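Local coordinates for protein beta-N-acetylhexosaminidase (Streptomyces plicatus, PDB 1JAK) that hydrolyses terminal beta-linked N-acetylhexosamine residues as a family 20 glycoside hydrolase, probably with the substrate's own acetamido group assisting catalysis, at residues Y41-G46 / Y74-T79; I49-S54 / I86-A91; V166-F171 / P446-T451. All coordinates share one frame; numbering follows the deposited sequence.

How the contacts relate
Contacts 1 and 2 belong to one small sheet-and-helix unit in the part of the chain that belongs to family 20 domain 2, whereas contact 3 lies in the catalytic barrel and touches the bound azasugar IFG. The centres of contacts 1 and 2 are 14 Å apart, and their segments alternate along the chain. They meet directly: the strands of 49-54 and 74-79 are parallel neighbours, with probable hydrogen bonds from Val51 N to Thr79 O (2.8 Å) and from Ile49 N to Pro77 O (2.9 Å). Nearest atoms are about 30 Å apart for contacts 1 and 3 and about 29 Å for contacts 2 and 3, so neither contact 1 nor contact 2 touches contact 3.

Contact 1: residues Y41-G46 / Y74-T79; sequences YRITRG and YRLPVT
Tyr74 turns one face of its phenol ring to the backbone of Thr44 and Arg45, so that a single aromatic face carries most of the contact. Arg45 CA stands over the middle of the ring, 3.4 Å from the centroid of Tyr74 and only 12° off the ring normal, the geometry of a CH-pi interaction. The neighbouring peptide continues over the same face: Thr44 C lies 3.2 Å from Tyr74 CE2, and Arg45 N sits above CZ. With Tyr74 CG anti to its carbonyl carbon (chi1 -58°), the ring is carried across to the opposite segment. Arg45 adds its CB above the CE1 side, while its bent chain leads the guanidinium away. Ile43 approaches differently, at the rim and in the ring plane, where its CG2 packs 3.8 Å from Tyr74 CE2. The same methyl group faces Leu76 CD2 more loosely, at 4.4 Å. Polar linkage is through water, since Arg45 O accepts from two water molecules, each 2.7 Å away, one accepting in turn from Leu76 N and the other from Arg75 N. The contact joins residues 43-45, close to strand 41-42, to the loop between helix 55-72 and strand 78-79. Trp144 meets the Tyr74 ring with its plane at about 80°, and Leu68 of helix 55-72 packs against both Ile43 and Leu76.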
loop_
_atom_site.group_PDB
_atom_site.type_symbol
_atom_site.label_atom_id
_atom_site.label_comp_id
_atom_site.label_asym_id
_atom_site.label_seq_id
_atom_site.Cartn_x
_atom_site.Cartn_y
_atom_site.Cartn_z
ATOM N N TYR A 41 1.880 -26.883 -16.250
ATOM C CA TYR A 41 2.861 -27.514 -15.387
ATOM C C TYR A 41 2.043 -28.004 -14.209
ATOM O O TYR A 41 1.002 -27.424 -13.883
ATOM C CB TYR A 41 3.910 -26.522 -14.881
ATOM C CG TYR A 41 4.841 -27.137 -13.853
ATOM C CD1 TYR A 41 5.655 -28.222 -14.187
ATOM C CD2 TYR A 41 4.884 -26.662 -12.542
ATOM C CE1 TYR A 41 6.489 -28.818 -13.240
ATOM C CE2 TYR A 41 5.714 -27.252 -11.587
ATOM C CZ TYR A 41 6.513 -28.330 -11.944
ATOM O OH TYR A 41 7.329 -28.927 -11.006
ATOM N N ARG A 42 2.502 -29.069 -13.570
ATOM C CA ARG A 42 1.797 -29.606 -12.423
ATOM C C ARG A 42 2.809 -29.822 -11.313
ATOM O O ARG A 42 3.767 -30.575 -11.481
ATOM C CB ARG A 42 1.142 -30.939 -12.781
ATOM C CG ARG A 42 0.156 -31.454 -11.750
ATOM C CD ARG A 42 -0.093 -32.937 -11.962
ATOM N NE ARG A 42 -1.327 -33.398 -11.338
ATOM C CZ ARG A 42 -2.488 -33.509 -11.975
ATOM N NH1 ARG A 42 -2.579 -33.191 -13.261
ATOM N NH2 ARG A 42 -3.559 -33.954 -11.329
ATOM N N ILE A 43 2.620 -29.144 -10.188
ATOM C CA ILE A 43 3.535 -29.322 -9.069
ATOM C C ILE A 43 3.207 -30.669 -8.434
ATOM O O ILE A 43 2.040 -30.956 -8.154
ATOM C CB ILE A 43 3.353 -28.225 -7.995
ATOM C CG1 ILE A 43 3.515 -26.838 -8.622
ATOM C CG2 ILE A 43 4.375 -28.419 -6.881
ATOM C CD1 ILE A 43 3.349 -25.696 -7.629
ATOM N N THR A 44 4.223 -31.504 -8.234
ATOM C CA THR A 44 4.018 -32.801 -7.600
ATOM C C THR A 44 4.881 -32.878 -6.343
ATOM O O THR A 44 5.739 -32.024 -6.121
ATOM C CB THR A 44 4.335 -33.978 -8.564
ATOM O OG1 THR A 44 5.673 -33.871 -9.054
ATOM C CG2 THR A 44 3.363 -33.969 -9.740
ATOM N N ARG A 45 4.649 -33.898 -5.523
ATOM C CA ARG A 45 5.358 -34.061 -4.258
ATOM C C ARG A 45 6.869 -33.866 -4.277
ATOM O O ARG A 45 7.434 -33.349 -3.315
ATOM C CB ARG A 45 5.028 -35.429 -3.645
ATOM C CG ARG A 45 5.687 -36.620 -4.327
ATOM C CD ARG A 45 5.058 -37.932 -3.862
ATOM N NE ARG A 45 4.966 -38.030 -2.405
ATOM C CZ ARG A 45 6.007 -38.168 -1.588
ATOM N NH1 ARG A 45 7.239 -38.225 -2.078
ATOM N NH2 ARG A 45 5.815 -38.247 -0.277
ATOM N N GLY A 46 7.526 -34.262 -5.362
ATOM C CA GLY A 46 8.973 -34.129 -5.420
ATOM C C GLY A 46 9.517 -32.854 -6.036
ATOM O O GLY A 46 10.719 -32.739 -6.267
ATOM N N TYR A 74 3.772 -30.601 0.543
ATOM C CA TYR A 74 5.059 -30.987 -0.045
ATOM C C TYR A 74 6.265 -30.374 0.660
ATOM O O TYR A 74 6.178 -29.297 1.246
ATOM C CB TYR A 74 5.135 -30.576 -1.521
ATOM C CG TYR A 74 4.067 -31.137 -2.436
ATOM C CD1 TYR A 74 3.351 -32.290 -2.106
ATOM C CD2 TYR A 74 3.811 -30.536 -3.667
ATOM C CE1 TYR A 74 2.410 -32.827 -2.985
ATOM C CE2 TYR A 74 2.877 -31.064 -4.550
ATOM C CZ TYR A 74 2.181 -32.208 -4.207
ATOM O OH TYR A 74 1.267 -32.728 -5.091
ATOM N N ARG A 75 7.403 -31.058 0.563
ATOM C CA ARG A 75 8.641 -30.589 1.176
ATOM C C ARG A 75 9.101 -29.290 0.515
ATOM O O ARG A 75 9.460 -28.329 1.197
ATOM C CB ARG A 75 9.735 -31.647 1.027
ATOM C CG ARG A 75 11.043 -31.274 1.704
ATOM C CD ARG A 75 12.174 -32.197 1.275
ATOM N NE ARG A 75 13.445 -31.789 1.866
ATOM C CZ ARG A 75 14.636 -32.201 1.441
ATOM N NH1 ARG A 75 14.727 -33.039 0.417
ATOM N NH2 ARG A 75 15.738 -31.769 2.040
ATOM N N LEU A 76 9.096 -29.279 -0.814
ATOM C CA LEU A 76 9.499 -28.110 -1.593
ATOM C C LEU A 76 10.828 -27.518 -1.139
ATOM O O LEU A 76 10.898 -26.363 -0.720
ATOM C CB LEU A 76 8.408 -27.037 -1.522
ATOM C CG LEU A 76 7.092 -27.411 -2.208
ATOM C CD1 LEU A 76 6.007 -26.426 -1.806
ATOM C CD2 LEU A 76 7.287 -27.423 -3.715
ATOM N N PRO A 77 11.909 -28.305 -1.225
ATOM C CA PRO A 77 13.219 -27.802 -0.807
ATOM C C PRO A 77 13.712 -26.696 -1.737
ATOM O O PRO A 77 13.430 -26.716 -2.935
ATOM C CB PRO A 77 14.095 -29.047 -0.877
ATOM C CG PRO A 77 13.515 -29.780 -2.047
ATOM C CD PRO A 77 12.023 -29.652 -1.812
ATOM N N VAL A 78 14.429 -25.730 -1.173
ATOM C CA VAL A 78 14.986 -24.623 -1.946
ATOM C C VAL A 78 16.480 -24.909 -2.084
ATOM O O VAL A 78 17.199 -24.995 -1.088
ATOM C CB VAL A 78 14.763 -23.274 -1.229
ATOM C CG1 VAL A 78 15.399 -22.137 -2.026
ATOM C CG2 VAL A 78 13.272 -23.030 -1.067
ATOM N N THR A 79 16.935 -25.060 -3.322
ATOM C CA THR A 79 18.328 -25.393 -3.594
ATOM C C THR A 79 18.943 -24.578 -4.725
ATOM O O THR A 79 18.240 -24.081 -5.605
ATOM C CB THR A 79 18.445 -26.891 -3.950
ATOM O OG1 THR A 79 19.772 -27.185 -4.396
ATOM C CG2 THR A 79 17.449 -27.253 -5.049
HETATM O O HOH W 1 8.926 -31.139 -2.758
HETATM O O HOH W 2 7.294 -33.945 -0.733
#

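Contact 2: residues I49-S54 / I86-A91; sequences IRVDDS and IRLRLA
Arg50 and Arg87 both hold CG anti to the backbone N (chi1 176° in each) and bend at chi2, which sends the two chains side by side off one face of a parallel beta pair. Strands 49-50 and 86-90 are joined here in the mixed sheet of the domain: Arg50 N donates to Ile86 O at 2.8 Å, and Leu88 N donates to Arg50 O at 2.8 Å. Alongside, Arg50 CG packs 3.4 Å from Arg87 CD. Arg50 NH1 then lies over one face of the Arg87 guanidinium, displaced toward its rim, with Arg89 CB over the centre of the other, and the like charges are probably eased by Asp52. Its OD1 forms a salt bridge with Arg87 NH2 at 3.1 Å, the carboxylate and guanidinium planes 82° apart. An alanine in place of Arg87 would probably leave Asp52 OD1 without its charged mate and open a gap beside the Arg50 chain. On the other face Ile49 and Ile86 touch Ala65 and Leu64 of helix 55-72. Val51 and Leu88 lie alongside each other, CG1 to CD1 4.1 Å. Past the paired residues the Asp52 carboxylate appears to replace a backbone acceptor, its OD2 taking Leu90 N on the syn lone pair at 2.7 Å.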
loop_
_atom_site.group_PDB
_atom_site.type_symbol
_atom_site.label_atom_id
_atom_site.label_comp_id
_atom_site.label_asym_id
_atom_site.label_seq_id
_atom_site.Cartn_x
_atom_site.Cartn_y
_atom_site.Cartn_z
ATOM N N ILE A 49 12.533 -26.270 -5.671
ATOM C CA ILE A 49 12.552 -24.869 -6.070
ATOM C C ILE A 49 14.028 -24.534 -6.251
ATOM O O ILE A 49 14.782 -24.465 -5.280
ATOM C CB ILE A 49 11.934 -23.957 -4.989
ATOM C CG1 ILE A 49 10.426 -24.212 -4.906
ATOM C CG2 ILE A 49 12.202 -22.491 -5.319
ATOM C CD1 ILE A 49 9.756 -23.555 -3.717
ATOM N N ARG A 50 14.435 -24.364 -7.505
ATOM C CA ARG A 50 15.820 -24.054 -7.839
ATOM C C ARG A 50 16.015 -22.547 -7.904
ATOM O O ARG A 50 15.275 -21.851 -8.594
ATOM C CB ARG A 50 16.177 -24.680 -9.192
ATOM C CG ARG A 50 17.575 -24.352 -9.719
ATOM C CD ARG A 50 18.675 -24.948 -8.858
ATOM N NE ARG A 50 19.933 -25.073 -9.596
ATOM C CZ ARG A 50 20.688 -24.051 -9.987
ATOM N NH1 ARG A 50 20.328 -22.806 -9.713
ATOM N NH2 ARG A 50 21.806 -24.278 -10.665
ATOM N N VAL A 51 17.012 -22.053 -7.176
ATOM C CA VAL A 51 17.319 -20.628 -7.148
ATOM C C VAL A 51 18.805 -20.421 -7.413
ATOM O O VAL A 51 19.586 -21.373 -7.394
ATOM C CB VAL A 51 16.991 -20.008 -5.774
ATOM C CG1 VAL A 51 15.515 -20.193 -5.455
ATOM C CG2 VAL A 51 17.853 -20.649 -4.695
ATOM N N ASP A 52 19.195 -19.175 -7.664
ATOM C CA ASP A 52 20.599 -18.872 -7.899
ATOM C C ASP A 52 21.334 -18.958 -6.572
ATOM O O ASP A 52 20.724 -18.847 -5.506
ATOM C CB ASP A 52 20.765 -17.469 -8.484
ATOM C CG ASP A 52 20.053 -17.305 -9.806
ATOM O OD1 ASP A 52 20.163 -18.212 -10.658
ATOM O OD2 ASP A 52 19.393 -16.264 -9.997
ATOM N N ASP A 53 22.645 -19.152 -6.635
ATOM C CA ASP A 53 23.447 -19.255 -5.427
ATOM C C ASP A 53 23.700 -17.875 -4.824
ATOM O O ASP A 53 24.834 -17.397 -4.787
ATOM C CB ASP A 53 24.771 -19.961 -5.743
ATOM C CG ASP A 53 25.576 -20.279 -4.500
ATOM O OD1 ASP A 53 24.984 -20.333 -3.401
ATOM O OD2 ASP A 53 26.801 -20.491 -4.624
ATOM N N SER A 54 22.628 -17.238 -4.364
ATOM C CA SER A 54 22.716 -15.918 -3.751
ATOM C C SER A 54 21.679 -15.784 -2.643
ATOM O O SER A 54 20.629 -16.429 -2.679
ATOM C CB SER A 54 22.494 -14.817 -4.796
ATOM O OG SER A 54 21.180 -14.858 -5.324
ATOM N N ILE A 86 10.450 -25.799 -10.358
ATOM C CA ILE A 86 10.151 -24.372 -10.281
ATOM C C ILE A 86 11.502 -23.689 -10.159
ATOM O O ILE A 86 12.233 -23.916 -9.196
ATOM C CB ILE A 86 9.295 -24.020 -9.043
ATOM C CG1 ILE A 86 7.912 -24.657 -9.170
ATOM C CG2 ILE A 86 9.163 -22.501 -8.921
ATOM C CD1 ILE A 86 7.020 -24.452 -7.959
ATOM N N ARG A 87 11.840 -22.862 -11.140
ATOM C CA ARG A 87 13.125 -22.179 -11.129
ATOM C C ARG A 87 12.990 -20.667 -11.081
ATOM O O ARG A 87 12.226 -20.077 -11.843
ATOM C CB ARG A 87 13.941 -22.569 -12.363
ATOM C CG ARG A 87 15.276 -21.835 -12.494
ATOM C CD ARG A 87 16.444 -22.807 -12.473
ATOM N NE ARG A 87 17.731 -22.165 -12.750
ATOM C CZ ARG A 87 18.329 -21.281 -11.955
ATOM N NH1 ARG A 87 17.766 -20.908 -10.811
ATOM N NH2 ARG A 87 19.504 -20.769 -12.302
ATOM N N LEU A 88 13.739 -20.057 -10.170
ATOM C CA LEU A 88 13.756 -18.609 -10.020
ATOM C C LEU A 88 15.164 -18.201 -10.434
ATOM O O LEU A 88 16.141 -18.573 -9.784
ATOM C CB LEU A 88 13.496 -18.219 -8.561
ATOM C CG LEU A 88 12.240 -18.821 -7.921
ATOM C CD1 LEU A 88 12.078 -18.276 -6.506
ATOM C CD2 LEU A 88 11.016 -18.488 -8.762
ATOM N N ARG A 89 15.276 -17.451 -11.524
ATOM C CA ARG A 89 16.592 -17.054 -11.997
ATOM C C ARG A 89 16.761 -15.576 -12.289
ATOM O O ARG A 89 15.877 -14.931 -12.851
ATOM C CB ARG A 89 16.961 -17.867 -13.240
ATOM C CG ARG A 89 15.928 -17.834 -14.351
ATOM C CD ARG A 89 16.240 -18.885 -15.412
ATOM N NE ARG A 89 17.482 -18.603 -16.127
ATOM C CZ ARG A 89 17.609 -17.666 -17.061
ATOM N NH1 ARG A 89 16.568 -16.916 -17.397
ATOM N NH2 ARG A 89 18.777 -17.477 -17.661
ATOM N N LEU A 90 17.916 -15.053 -11.892
ATOM C CA LEU A 90 18.253 -13.656 -12.118
ATOM C C LEU A 90 19.136 -13.606 -13.354
ATOM O O LEU A 90 20.171 -14.273 -13.416
ATOM C CB LEU A 90 19.007 -13.090 -10.914
ATOM C CG LEU A 90 18.215 -13.039 -9.608
ATOM C CD1 LEU A 90 19.132 -12.648 -8.462
ATOM C CD2 LEU A 90 17.067 -12.050 -9.749
ATOM N N ALA A 91 18.718 -12.827 -14.342
ATOM C CA ALA A 91 19.474 -12.701 -15.577
ATOM C C ALA A 91 19.119 -11.405 -16.286
ATOM O O ALA A 91 18.171 -10.717 -15.908
ATOM C CB ALA A 91 19.181 -13.885 -16.484
HETATM O O HOH W 3 20.782 -17.067 -12.853
#

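Contact 3: residues V166-F171 / P446-T451; sequences VSRHFF and PLWTET. With IFG ((2R,3R,4S,5R)-2-acetamido-3,4-dihydroxy-5-hydroxymethyl-piperidine), chain F.
Arg168 and Glu450 grip adjacent hydroxyls of the bound azasugar. Both terminal nitrogens of Arg168 donate to IFG O3 at 2.9 Å, a forked arrangement at the guanidinium edge, while Glu450 OE2 accepts a very short bond of 2.5 Å from IFG O4. Trp448 supplies the platform: IFG C3 lies 3.4 Å above the indole plane, over its centre. The two charged chains run side by side, and Glu450 OE2 sits over the guanidinium face, 3.4 Å from Arg168 NH1, so their salt bridge rests on charge without an N-H aimed at the oxygen. Arg168 NH1 also abuts Trp448 CE3 at the guanidinium edge. These residues follow strands 159-165 and 440-447, the neighbouring first and last strands of the catalytic alpha/beta (TIM) barrel, whose C-terminal strand ends bear the pocket. Behind them, His169 ND1 donates to Thr449 O at 2.6 Å, nearly straight (166°) and within the imidazole plane. His169 N reaches Thr449 OG1 at 3.3 Å; that hydroxyl is also bonded to Asp165 O. Thr449 CG2 meets Phe171 CE1 tip to tip at 3.8 Å. Further out, Asp165 and Asp197 form salt bridges with the Arg168 terminal nitrogens, and Gln199 accepts from its NE.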
loop_
_atom_site.group_PDB
_atom_site.type_symbol
_atom_site.label_atom_id
_atom_site.label_comp_id
_atom_site.label_asym_id
_atom_site.label_seq_id
_atom_site.Cartn_x
_atom_site.Cartn_y
_atom_site.Cartn_z
ATOM N N VAL A 166 -2.892 3.885 11.380
ATOM C CA VAL A 166 -2.777 3.208 12.668
ATOM C C VAL A 166 -2.960 4.210 13.802
ATOM O O VAL A 166 -2.727 3.892 14.971
ATOM C CB VAL A 166 -1.406 2.488 12.827
ATOM C CG1 VAL A 166 -1.288 1.377 11.793
ATOM C CG2 VAL A 166 -0.257 3.481 12.680
ATOM N N SER A 167 -3.396 5.417 13.446
ATOM C CA SER A 167 -3.620 6.484 14.419
ATOM C C SER A 167 -5.045 6.496 14.972
ATOM O O SER A 167 -5.242 6.609 16.186
ATOM C CB SER A 167 -3.310 7.848 13.791
ATOM O OG SER A 167 -1.933 7.969 13.455
ATOM N N ARG A 168 -6.039 6.394 14.093
ATOM C CA ARG A 168 -7.437 6.401 14.535
ATOM C C ARG A 168 -7.708 5.172 15.399
ATOM O O ARG A 168 -8.324 5.272 16.459
ATOM C CB ARG A 168 -8.365 6.490 13.322
ATOM C CG ARG A 168 -8.575 7.938 12.850
ATOM C CD ARG A 168 -7.274 8.761 12.842
ATOM N NE ARG A 168 -7.525 10.145 12.431
ATOM C CZ ARG A 168 -7.592 10.556 11.168
ATOM N NH1 ARG A 168 -7.406 9.696 10.172
ATOM N NH2 ARG A 168 -7.896 11.823 10.897
ATOM N N HIS A 169 -7.264 4.009 14.935
ATOM C CA HIS A 169 -7.332 2.793 15.737
ATOM C C HIS A 169 -5.950 2.186 15.551
ATOM O O HIS A 169 -5.449 2.092 14.431
ATOM C CB HIS A 169 -8.411 1.812 15.271
ATOM C CG HIS A 169 -9.788 2.158 15.748
ATOM N ND1 HIS A 169 -10.687 2.852 14.972
ATOM C CD2 HIS A 169 -10.414 1.917 16.925
ATOM C CE1 HIS A 169 -11.810 3.024 15.646
ATOM N NE2 HIS A 169 -11.671 2.465 16.835
ATOM N N PHE A 170 -5.319 1.803 16.651
ATOM C CA PHE A 170 -3.987 1.228 16.579
ATOM C C PHE A 170 -4.020 -0.240 16.181
ATOM O O PHE A 170 -4.910 -0.988 16.583
ATOM C CB PHE A 170 -3.285 1.365 17.935
ATOM C CG PHE A 170 -1.887 0.812 17.955
ATOM C CD1 PHE A 170 -0.874 1.417 17.212
ATOM C CD2 PHE A 170 -1.582 -0.318 18.711
ATOM C CE1 PHE A 170 0.423 0.905 17.221
ATOM C CE2 PHE A 170 -0.287 -0.840 18.729
ATOM C CZ PHE A 170 0.717 -0.229 17.984
ATOM N N PHE A 171 -3.050 -0.635 15.365
ATOM C CA PHE A 171 -2.907 -2.018 14.941
ATOM C C PHE A 171 -1.460 -2.378 15.233
ATOM O O PHE A 171 -0.543 -1.669 14.822
ATOM C CB PHE A 171 -3.233 -2.170 13.452
ATOM C CG PHE A 171 -4.688 -1.975 13.142
ATOM C CD1 PHE A 171 -5.200 -0.703 12.896
ATOM C CD2 PHE A 171 -5.565 -3.057 13.171
ATOM C CE1 PHE A 171 -6.569 -0.513 12.688
ATOM C CE2 PHE A 171 -6.935 -2.876 12.965
ATOM C CZ PHE A 171 -7.437 -1.601 12.724
ATOM N N PRO A 446 -5.483 4.513 0.194
ATOM C CA PRO A 446 -5.431 4.711 1.648
ATOM C C PRO A 446 -6.597 4.064 2.385
ATOM O O PRO A 446 -7.734 4.104 1.914
ATOM C CB PRO A 446 -5.470 6.236 1.804
ATOM C CG PRO A 446 -5.069 6.762 0.437
ATOM C CD PRO A 446 -5.739 5.791 -0.489
ATOM N N LEU A 447 -6.307 3.473 3.538
ATOM C CA LEU A 447 -7.345 2.866 4.362
ATOM C C LEU A 447 -7.340 3.584 5.707
ATOM O O LEU A 447 -6.493 3.322 6.566
ATOM C CB LEU A 447 -7.094 1.363 4.564
ATOM C CG LEU A 447 -8.129 0.621 5.427
ATOM C CD1 LEU A 447 -9.542 0.874 4.903
ATOM C CD2 LEU A 447 -7.816 -0.876 5.418
ATOM N N TRP A 448 -8.279 4.514 5.868
ATOM C CA TRP A 448 -8.417 5.281 7.100
ATOM C C TRP A 448 -9.183 4.440 8.113
ATOM O O TRP A 448 -10.046 3.645 7.740
ATOM C CB TRP A 448 -9.137 6.596 6.803
ATOM C CG TRP A 448 -8.363 7.431 5.828
ATOM C CD1 TRP A 448 -8.615 7.593 4.494
ATOM C CD2 TRP A 448 -7.172 8.176 6.105
ATOM N NE1 TRP A 448 -7.651 8.395 3.923
ATOM C CE2 TRP A 448 -6.755 8.767 4.891
ATOM C CE3 TRP A 448 -6.417 8.403 7.263
ATOM C CZ2 TRP A 448 -5.613 9.572 4.802
ATOM C CZ3 TRP A 448 -5.282 9.206 7.177
ATOM C CH2 TRP A 448 -4.893 9.781 5.952
ATOM N N THR A 449 -8.892 4.617 9.399
ATOM C CA THR A 449 -9.540 3.766 10.386
ATOM C C THR A 449 -10.465 4.353 11.448
ATOM O O THR A 449 -10.618 3.772 12.521
ATOM C CB THR A 449 -8.481 2.877 11.082
ATOM O OG1 THR A 449 -7.454 3.696 11.656
ATOM C CG2 THR A 449 -7.845 1.934 10.067
ATOM N N GLU A 450 -11.103 5.484 11.160
ATOM C CA GLU A 450 -12.034 6.050 12.130
ATOM C C GLU A 450 -13.085 5.017 12.534
ATOM O O GLU A 450 -13.516 4.982 13.686
ATOM C CB GLU A 450 -12.772 7.265 11.553
ATOM C CG GLU A 450 -12.021 8.577 11.641
ATOM C CD GLU A 450 -11.178 8.873 10.418
ATOM O OE1 GLU A 450 -10.891 7.943 9.635
ATOM O OE2 GLU A 450 -10.796 10.048 10.249
ATOM N N THR A 451 -13.489 4.178 11.579
ATOM C CA THR A 451 -14.539 3.183 11.814
ATOM C C THR A 451 -14.103 1.720 11.881
ATOM O O THR A 451 -14.944 0.837 12.057
ATOM C CB THR A 451 -15.623 3.263 10.711
ATOM O OG1 THR A 451 -15.108 2.707 9.491
ATOM C CG2 THR A 451 -16.027 4.710 10.462
HETATM N N1 IFG F . -9.554 13.057 5.346
HETATM C C2 IFG F . -8.398 12.993 6.277
HETATM C C3 IFG F . -8.103 11.569 6.901
HETATM C C4 IFG F . -9.374 10.770 7.258
HETATM C C5 IFG F . -10.286 10.734 6.030
HETATM C C6 IFG F . -11.575 9.936 6.193
HETATM C C7 IFG F . -6.838 12.973 4.374
HETATM C C8 IFG F . -5.605 13.378 3.608
HETATM C C9 IFG F . -10.683 12.135 5.545
HETATM N N2 IFG F . -7.184 13.488 5.592
HETATM O O7 IFG F . -7.559 12.141 3.842
HETATM O O3 IFG F . -7.297 11.723 8.062
HETATM O O4 IFG F . -10.050 11.438 8.323
HETATM O O6 IFG F . -12.094 9.527 4.933
#